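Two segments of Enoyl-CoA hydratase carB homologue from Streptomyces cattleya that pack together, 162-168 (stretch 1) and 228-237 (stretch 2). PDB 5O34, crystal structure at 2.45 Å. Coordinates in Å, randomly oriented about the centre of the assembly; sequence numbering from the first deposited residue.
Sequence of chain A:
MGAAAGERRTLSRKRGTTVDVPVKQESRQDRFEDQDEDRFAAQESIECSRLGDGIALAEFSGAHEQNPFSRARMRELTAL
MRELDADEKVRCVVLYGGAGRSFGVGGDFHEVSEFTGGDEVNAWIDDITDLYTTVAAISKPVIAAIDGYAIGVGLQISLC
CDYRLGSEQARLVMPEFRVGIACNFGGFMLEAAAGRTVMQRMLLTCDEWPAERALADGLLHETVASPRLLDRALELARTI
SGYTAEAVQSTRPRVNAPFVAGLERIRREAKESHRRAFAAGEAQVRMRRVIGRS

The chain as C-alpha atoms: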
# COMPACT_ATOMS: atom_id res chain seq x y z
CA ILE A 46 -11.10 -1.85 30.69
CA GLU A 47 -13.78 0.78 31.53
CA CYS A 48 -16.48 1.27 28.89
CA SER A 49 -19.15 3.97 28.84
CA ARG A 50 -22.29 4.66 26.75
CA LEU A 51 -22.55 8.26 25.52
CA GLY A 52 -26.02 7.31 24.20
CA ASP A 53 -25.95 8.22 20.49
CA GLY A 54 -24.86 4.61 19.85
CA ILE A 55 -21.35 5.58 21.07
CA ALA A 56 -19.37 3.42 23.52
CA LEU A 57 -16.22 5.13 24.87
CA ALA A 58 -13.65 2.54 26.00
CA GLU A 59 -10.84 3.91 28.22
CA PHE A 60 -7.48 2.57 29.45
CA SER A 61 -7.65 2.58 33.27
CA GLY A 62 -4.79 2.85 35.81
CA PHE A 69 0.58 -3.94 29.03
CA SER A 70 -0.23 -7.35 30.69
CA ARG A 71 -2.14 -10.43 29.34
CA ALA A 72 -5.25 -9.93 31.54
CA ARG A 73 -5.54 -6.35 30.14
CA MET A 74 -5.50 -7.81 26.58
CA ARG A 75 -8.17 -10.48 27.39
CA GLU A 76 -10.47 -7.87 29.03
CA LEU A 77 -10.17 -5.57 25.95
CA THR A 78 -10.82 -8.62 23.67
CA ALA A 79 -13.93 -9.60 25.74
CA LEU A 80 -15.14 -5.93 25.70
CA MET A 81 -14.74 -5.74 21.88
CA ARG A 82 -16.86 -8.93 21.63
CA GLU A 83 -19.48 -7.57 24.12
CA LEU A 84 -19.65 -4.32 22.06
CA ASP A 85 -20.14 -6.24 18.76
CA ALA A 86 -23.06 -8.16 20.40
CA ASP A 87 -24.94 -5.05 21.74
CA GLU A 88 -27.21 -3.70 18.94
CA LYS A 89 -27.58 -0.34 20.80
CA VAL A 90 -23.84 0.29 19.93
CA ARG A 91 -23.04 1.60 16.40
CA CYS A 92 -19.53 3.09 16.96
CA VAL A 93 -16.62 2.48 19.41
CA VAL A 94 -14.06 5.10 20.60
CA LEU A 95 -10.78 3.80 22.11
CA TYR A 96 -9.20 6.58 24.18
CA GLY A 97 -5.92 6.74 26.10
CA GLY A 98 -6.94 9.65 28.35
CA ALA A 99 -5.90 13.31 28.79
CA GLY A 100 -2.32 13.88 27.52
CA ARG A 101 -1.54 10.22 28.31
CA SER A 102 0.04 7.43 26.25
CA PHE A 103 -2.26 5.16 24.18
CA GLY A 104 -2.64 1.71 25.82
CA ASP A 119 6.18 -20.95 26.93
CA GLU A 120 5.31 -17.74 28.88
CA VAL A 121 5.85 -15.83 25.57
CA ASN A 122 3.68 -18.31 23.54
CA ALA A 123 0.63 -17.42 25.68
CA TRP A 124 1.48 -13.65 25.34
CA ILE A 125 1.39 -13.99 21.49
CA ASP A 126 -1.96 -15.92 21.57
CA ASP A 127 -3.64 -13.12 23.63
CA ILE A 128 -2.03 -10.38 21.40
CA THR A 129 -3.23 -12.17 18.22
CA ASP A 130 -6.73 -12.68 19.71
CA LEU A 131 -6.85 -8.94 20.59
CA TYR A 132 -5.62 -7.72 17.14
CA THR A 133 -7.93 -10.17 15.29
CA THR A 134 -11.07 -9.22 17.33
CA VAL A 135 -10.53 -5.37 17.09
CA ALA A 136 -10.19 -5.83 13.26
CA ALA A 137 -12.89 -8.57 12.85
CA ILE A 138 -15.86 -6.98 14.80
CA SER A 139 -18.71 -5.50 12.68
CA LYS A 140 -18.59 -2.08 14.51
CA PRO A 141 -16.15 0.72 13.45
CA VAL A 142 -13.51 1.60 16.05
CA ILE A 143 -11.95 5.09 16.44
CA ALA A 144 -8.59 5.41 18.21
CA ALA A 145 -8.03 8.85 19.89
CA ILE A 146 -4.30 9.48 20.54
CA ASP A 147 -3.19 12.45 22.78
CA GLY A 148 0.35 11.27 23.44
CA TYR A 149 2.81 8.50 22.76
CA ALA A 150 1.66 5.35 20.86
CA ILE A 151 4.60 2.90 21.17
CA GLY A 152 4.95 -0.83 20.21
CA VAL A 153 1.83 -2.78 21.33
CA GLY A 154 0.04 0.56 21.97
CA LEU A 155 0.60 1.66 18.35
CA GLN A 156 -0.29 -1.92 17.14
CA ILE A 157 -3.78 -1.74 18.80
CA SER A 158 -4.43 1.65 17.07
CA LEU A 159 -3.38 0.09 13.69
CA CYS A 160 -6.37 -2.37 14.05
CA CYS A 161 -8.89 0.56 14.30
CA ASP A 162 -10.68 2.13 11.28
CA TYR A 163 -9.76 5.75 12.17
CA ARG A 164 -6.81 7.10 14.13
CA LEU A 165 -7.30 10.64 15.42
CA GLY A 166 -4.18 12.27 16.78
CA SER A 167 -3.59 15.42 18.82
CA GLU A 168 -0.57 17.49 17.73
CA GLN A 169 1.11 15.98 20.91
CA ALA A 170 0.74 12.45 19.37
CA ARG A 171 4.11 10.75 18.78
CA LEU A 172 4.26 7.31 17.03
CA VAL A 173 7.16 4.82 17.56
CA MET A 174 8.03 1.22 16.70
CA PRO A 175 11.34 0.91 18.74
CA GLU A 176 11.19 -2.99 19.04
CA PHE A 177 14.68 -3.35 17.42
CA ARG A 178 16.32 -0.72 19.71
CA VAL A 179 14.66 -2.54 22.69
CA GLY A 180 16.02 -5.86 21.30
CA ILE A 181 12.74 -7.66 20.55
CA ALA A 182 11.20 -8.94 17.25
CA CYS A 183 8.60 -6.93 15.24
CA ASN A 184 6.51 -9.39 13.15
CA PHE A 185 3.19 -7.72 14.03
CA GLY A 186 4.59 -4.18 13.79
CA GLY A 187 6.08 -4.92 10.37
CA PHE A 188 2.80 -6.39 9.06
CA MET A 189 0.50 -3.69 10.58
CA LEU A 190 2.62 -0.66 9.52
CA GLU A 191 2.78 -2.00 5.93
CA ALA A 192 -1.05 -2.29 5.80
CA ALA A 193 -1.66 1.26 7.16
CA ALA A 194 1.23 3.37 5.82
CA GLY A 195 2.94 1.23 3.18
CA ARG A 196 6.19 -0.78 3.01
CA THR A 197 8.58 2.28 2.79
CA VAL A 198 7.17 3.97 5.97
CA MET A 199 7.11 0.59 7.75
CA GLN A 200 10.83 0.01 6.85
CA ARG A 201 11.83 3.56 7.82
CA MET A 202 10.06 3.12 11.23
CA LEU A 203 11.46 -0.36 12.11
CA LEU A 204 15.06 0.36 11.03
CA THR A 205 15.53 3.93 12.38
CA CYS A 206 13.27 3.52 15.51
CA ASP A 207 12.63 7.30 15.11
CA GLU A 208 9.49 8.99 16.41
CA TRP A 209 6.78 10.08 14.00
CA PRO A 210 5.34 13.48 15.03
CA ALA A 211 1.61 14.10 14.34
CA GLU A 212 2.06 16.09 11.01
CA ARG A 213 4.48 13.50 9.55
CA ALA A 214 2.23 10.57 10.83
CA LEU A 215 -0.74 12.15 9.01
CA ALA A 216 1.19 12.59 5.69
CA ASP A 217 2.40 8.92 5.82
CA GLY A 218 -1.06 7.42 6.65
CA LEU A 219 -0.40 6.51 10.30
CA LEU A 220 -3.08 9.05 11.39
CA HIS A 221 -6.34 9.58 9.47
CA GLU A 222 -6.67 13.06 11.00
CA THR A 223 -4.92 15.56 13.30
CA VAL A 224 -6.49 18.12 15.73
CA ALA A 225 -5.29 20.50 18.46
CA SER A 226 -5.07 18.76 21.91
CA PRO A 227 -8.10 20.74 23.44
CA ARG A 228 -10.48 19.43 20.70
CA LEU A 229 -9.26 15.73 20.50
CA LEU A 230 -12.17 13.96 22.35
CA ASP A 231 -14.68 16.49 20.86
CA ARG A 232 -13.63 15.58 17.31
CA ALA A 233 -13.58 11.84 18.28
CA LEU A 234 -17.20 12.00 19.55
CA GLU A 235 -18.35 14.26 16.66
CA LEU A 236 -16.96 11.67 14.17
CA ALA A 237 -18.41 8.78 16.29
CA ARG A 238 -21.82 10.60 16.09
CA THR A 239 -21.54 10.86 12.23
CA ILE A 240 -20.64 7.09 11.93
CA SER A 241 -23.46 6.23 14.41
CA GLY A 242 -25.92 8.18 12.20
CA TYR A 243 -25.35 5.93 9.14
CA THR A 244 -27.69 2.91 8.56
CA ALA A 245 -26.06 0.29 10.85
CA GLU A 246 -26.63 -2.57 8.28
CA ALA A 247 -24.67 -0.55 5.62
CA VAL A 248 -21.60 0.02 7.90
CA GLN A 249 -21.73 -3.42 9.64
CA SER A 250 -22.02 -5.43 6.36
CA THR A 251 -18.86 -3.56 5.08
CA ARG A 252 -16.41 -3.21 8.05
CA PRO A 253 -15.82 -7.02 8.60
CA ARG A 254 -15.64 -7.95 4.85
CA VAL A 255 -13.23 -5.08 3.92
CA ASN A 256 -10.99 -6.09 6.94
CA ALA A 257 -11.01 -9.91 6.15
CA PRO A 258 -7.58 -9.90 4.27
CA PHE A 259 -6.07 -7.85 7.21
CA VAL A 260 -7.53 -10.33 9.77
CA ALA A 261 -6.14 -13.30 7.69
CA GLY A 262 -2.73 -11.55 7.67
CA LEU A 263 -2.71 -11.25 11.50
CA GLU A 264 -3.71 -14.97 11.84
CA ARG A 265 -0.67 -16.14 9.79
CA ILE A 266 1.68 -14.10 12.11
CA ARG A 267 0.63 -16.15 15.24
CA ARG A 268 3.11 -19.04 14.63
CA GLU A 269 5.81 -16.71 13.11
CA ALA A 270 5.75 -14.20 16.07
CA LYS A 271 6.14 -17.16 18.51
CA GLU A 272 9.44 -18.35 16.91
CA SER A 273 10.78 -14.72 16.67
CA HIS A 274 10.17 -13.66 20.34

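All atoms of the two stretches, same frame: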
# COMPACT_ATOMS: atom_id res chain seq x y z
N ASP A 162 -10.31 1.54 12.56
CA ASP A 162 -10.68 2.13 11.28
C ASP A 162 -10.32 3.60 11.11
O ASP A 162 -10.35 4.09 9.99
CB ASP A 162 -12.18 1.96 11.03
CG ASP A 162 -12.65 0.55 11.26
OD1 ASP A 162 -12.59 -0.26 10.31
OD2 ASP A 162 -12.98 0.22 12.42
N TYR A 163 -10.05 4.32 12.22
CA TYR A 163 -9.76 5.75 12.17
C TYR A 163 -8.91 6.14 13.36
O TYR A 163 -9.33 5.96 14.50
CB TYR A 163 -11.06 6.58 12.13
CG TYR A 163 -10.97 7.94 11.46
CD1 TYR A 163 -11.48 8.15 10.18
CD2 TYR A 163 -10.45 9.04 12.13
CE1 TYR A 163 -11.45 9.41 9.58
CE2 TYR A 163 -10.40 10.30 11.54
CZ TYR A 163 -10.90 10.48 10.26
OH TYR A 163 -10.86 11.73 9.69
N ARG A 164 -7.71 6.65 13.09
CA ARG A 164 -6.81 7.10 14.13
C ARG A 164 -6.78 8.62 14.13
O ARG A 164 -6.39 9.25 13.14
CB ARG A 164 -5.41 6.49 13.96
CG ARG A 164 -5.42 4.97 14.13
CD ARG A 164 -4.10 4.33 13.76
NE ARG A 164 -3.80 4.41 12.33
CZ ARG A 164 -4.27 3.57 11.41
NH1 ARG A 164 -5.10 2.59 11.75
NH2 ARG A 164 -3.93 3.72 10.14
N LEU A 165 -7.25 9.20 15.22
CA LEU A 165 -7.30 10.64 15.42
C LEU A 165 -6.21 11.01 16.41
O LEU A 165 -6.18 10.50 17.53
CB LEU A 165 -8.68 11.04 15.93
CG LEU A 165 -8.97 12.52 16.13
CD1 LEU A 165 -8.97 13.28 14.81
CD2 LEU A 165 -10.29 12.70 16.81
N GLY A 166 -5.29 11.85 15.96
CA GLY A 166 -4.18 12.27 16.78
C GLY A 166 -4.22 13.73 17.16
O GLY A 166 -4.68 14.57 16.38
N SER A 167 -3.74 14.04 18.37
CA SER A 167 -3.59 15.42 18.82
C SER A 167 -2.21 15.82 18.27
O SER A 167 -1.43 14.94 17.90
CB SER A 167 -3.59 15.50 20.35
OG SER A 167 -2.36 15.07 20.92
N GLU A 168 -1.89 17.12 18.24
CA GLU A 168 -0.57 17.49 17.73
C GLU A 168 0.57 17.12 18.73
O GLU A 168 1.75 17.28 18.40
CB GLU A 168 -0.52 18.94 17.25
CG GLU A 168 -1.00 19.05 15.80
CD GLU A 168 -2.14 20.01 15.51
OE1 GLU A 168 -2.93 19.73 14.58
OE2 GLU A 168 -2.23 21.06 16.19
N ARG A 228 -9.31 19.88 21.46
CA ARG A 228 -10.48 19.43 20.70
C ARG A 228 -10.44 17.92 20.32
O ARG A 228 -11.34 17.46 19.61
CB ARG A 228 -10.61 20.31 19.44
CG ARG A 228 -12.01 20.42 18.84
CD ARG A 228 -11.90 20.91 17.41
NE ARG A 228 -13.17 20.79 16.68
CZ ARG A 228 -13.39 21.29 15.47
NH1 ARG A 228 -12.43 21.96 14.84
NH2 ARG A 228 -14.57 21.14 14.89
N LEU A 229 -9.43 17.16 20.82
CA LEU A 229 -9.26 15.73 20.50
C LEU A 229 -10.50 14.85 20.75
O LEU A 229 -11.01 14.25 19.80
CB LEU A 229 -8.01 15.10 21.17
CG LEU A 229 -7.78 13.60 20.86
CD1 LEU A 229 -7.36 13.37 19.41
CD2 LEU A 229 -6.78 13.00 21.77
N LEU A 230 -10.99 14.77 22.02
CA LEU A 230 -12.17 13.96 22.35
C LEU A 230 -13.44 14.50 21.68
O LEU A 230 -14.25 13.70 21.21
CB LEU A 230 -12.31 13.79 23.87
CG LEU A 230 -13.30 12.74 24.39
CD1 LEU A 230 -12.86 11.32 24.02
CD2 LEU A 230 -13.42 12.82 25.89
N ASP A 231 -13.56 15.83 21.54
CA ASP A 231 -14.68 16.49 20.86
C ASP A 231 -14.82 16.03 19.42
O ASP A 231 -15.93 15.71 18.97
CB ASP A 231 -14.50 18.02 20.88
CG ASP A 231 -14.69 18.60 22.26
OD1 ASP A 231 -15.34 17.94 23.08
OD2 ASP A 231 -14.25 19.74 22.49
N ARG A 232 -13.69 16.02 18.70
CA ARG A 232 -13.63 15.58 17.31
C ARG A 232 -13.92 14.07 17.24
O ARG A 232 -14.73 13.64 16.42
CB ARG A 232 -12.28 15.98 16.69
CG ARG A 232 -12.12 15.73 15.19
CD ARG A 232 -13.31 16.11 14.32
NE ARG A 232 -13.26 15.39 13.05
CZ ARG A 232 -14.31 15.11 12.29
NH1 ARG A 232 -15.53 15.46 12.67
NH2 ARG A 232 -14.15 14.45 11.15
N ALA A 233 -13.35 13.29 18.18
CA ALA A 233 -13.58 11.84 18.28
C ALA A 233 -15.06 11.50 18.40
O ALA A 233 -15.58 10.69 17.63
CB ALA A 233 -12.79 11.25 19.44
N LEU A 234 -15.77 12.20 19.31
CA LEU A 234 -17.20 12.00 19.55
C LEU A 234 -18.07 12.57 18.45
O LEU A 234 -19.11 11.99 18.14
CB LEU A 234 -17.62 12.50 20.94
CG LEU A 234 -16.75 12.00 22.10
CD1 LEU A 234 -17.08 12.71 23.37
CD2 LEU A 234 -16.78 10.48 22.25
N GLU A 235 -17.63 13.67 17.80
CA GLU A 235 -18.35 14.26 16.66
C GLU A 235 -18.31 13.26 15.50
O GLU A 235 -19.34 12.99 14.89
CB GLU A 235 -17.75 15.61 16.24
CG GLU A 235 -18.45 16.24 15.04
CD GLU A 235 -17.92 17.57 14.53
OE1 GLU A 235 -16.94 18.11 15.10
OE2 GLU A 235 -18.51 18.09 13.56
N LEU A 236 -17.12 12.68 15.23
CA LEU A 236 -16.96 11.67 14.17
C LEU A 236 -17.73 10.39 14.52
O LEU A 236 -18.39 9.83 13.65
CB LEU A 236 -15.48 11.39 13.85
CG LEU A 236 -15.18 10.28 12.82
CD1 LEU A 236 -15.76 10.60 11.44
CD2 LEU A 236 -13.72 10.02 12.73
N ALA A 237 -17.67 9.96 15.80
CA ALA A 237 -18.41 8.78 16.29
C ALA A 237 -19.92 8.96 16.06
O ALA A 237 -20.59 8.02 15.63
CB ALA A 237 -18.12 8.54 17.75

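A helix laid against a β-strand must settle a mismatch of repeats: a strand turns alternate side chains to the same side, whereas a helix brings a residue back to the same face every three or four positions. The contact between residues 162-168 and 228-237 of this enoyl-CoA hydratase homologue shows how a few apolar side chains resolve it. The strand, beginning at Tyr163, and the helix, which includes Leu229 to Ala237 and continues beyond them, run nearly antiparallel, with an angle of 159° between their directions and axes 8.9 Å apart at closest approach. The chain order is therefore reversed across the contact: Tyr163 meets Leu236, near the far end of the helical segment, while Ser167 lies by Leu229, in its first turn. The two CA atoms of Ser167 and Leu229 are 5.9 Å apart, and those of Leu165 and Ala233 are 7.0 Å apart.

The strand's alternation selects its bumps. Tyr163 and Leu165 both direct CA-to-CB toward the helix, while Arg164 between them is out of reach. On the helix, Leu229, Arg232, Ala233 and Leu236 follow the spacing of three and four that defines a single face; Leu230 and Leu234 point away from the strand.

Leu165 is the central knob and has the largest covered area of any residue here. Its CD2 methyl settles against the helix backbone, 3.4 Å from both Leu229 O and Ala233 N. These two atoms are already joined to each other by a helical hydrogen bond, Ala233 N to Leu229 O at 3.0 Å, so the methyl packs over a polar pair whose needs are met within the helix. Ala233 adds only a methyl to one side of this hollow: its CB is 3.9 Å from Leu165 CD2. Further walls of the hollow come from Arg232, whose CB is 3.8 Å from Leu165 CD2, and Leu229, whose CD1 lies 3.8 Å from Leu165 CG. Arg232 thus offers aliphatic carbon to the leucine, while its guanidinium group finds hydrogen-bonding partners elsewhere in the structure.

At one end of the contact the helix supplies the bump. Leu236 points toward the strand and places CD2 over a face of the Tyr163 ring, 3.4 Å from the ring centroid and only 11° off its normal. This is a CH-π contact: a weakly polarised methyl meets the electron-rich face of an aromatic ring, and the flat ring gives it a broad seat.

At the other end, Leu229 starts out sideways, but the end of its side chain comes nearer the strand. Its CD1 reaches the strand backbone, lying 3.9 Å from Gly166 C and 3.8 Å from Ser167 N.

No hydrogen bond joins the stretches. Close fit and the burial of 348 Å² of surface characterise the contact, illustrating how knobs of leucine can match a strand to a helix without polar cross-links.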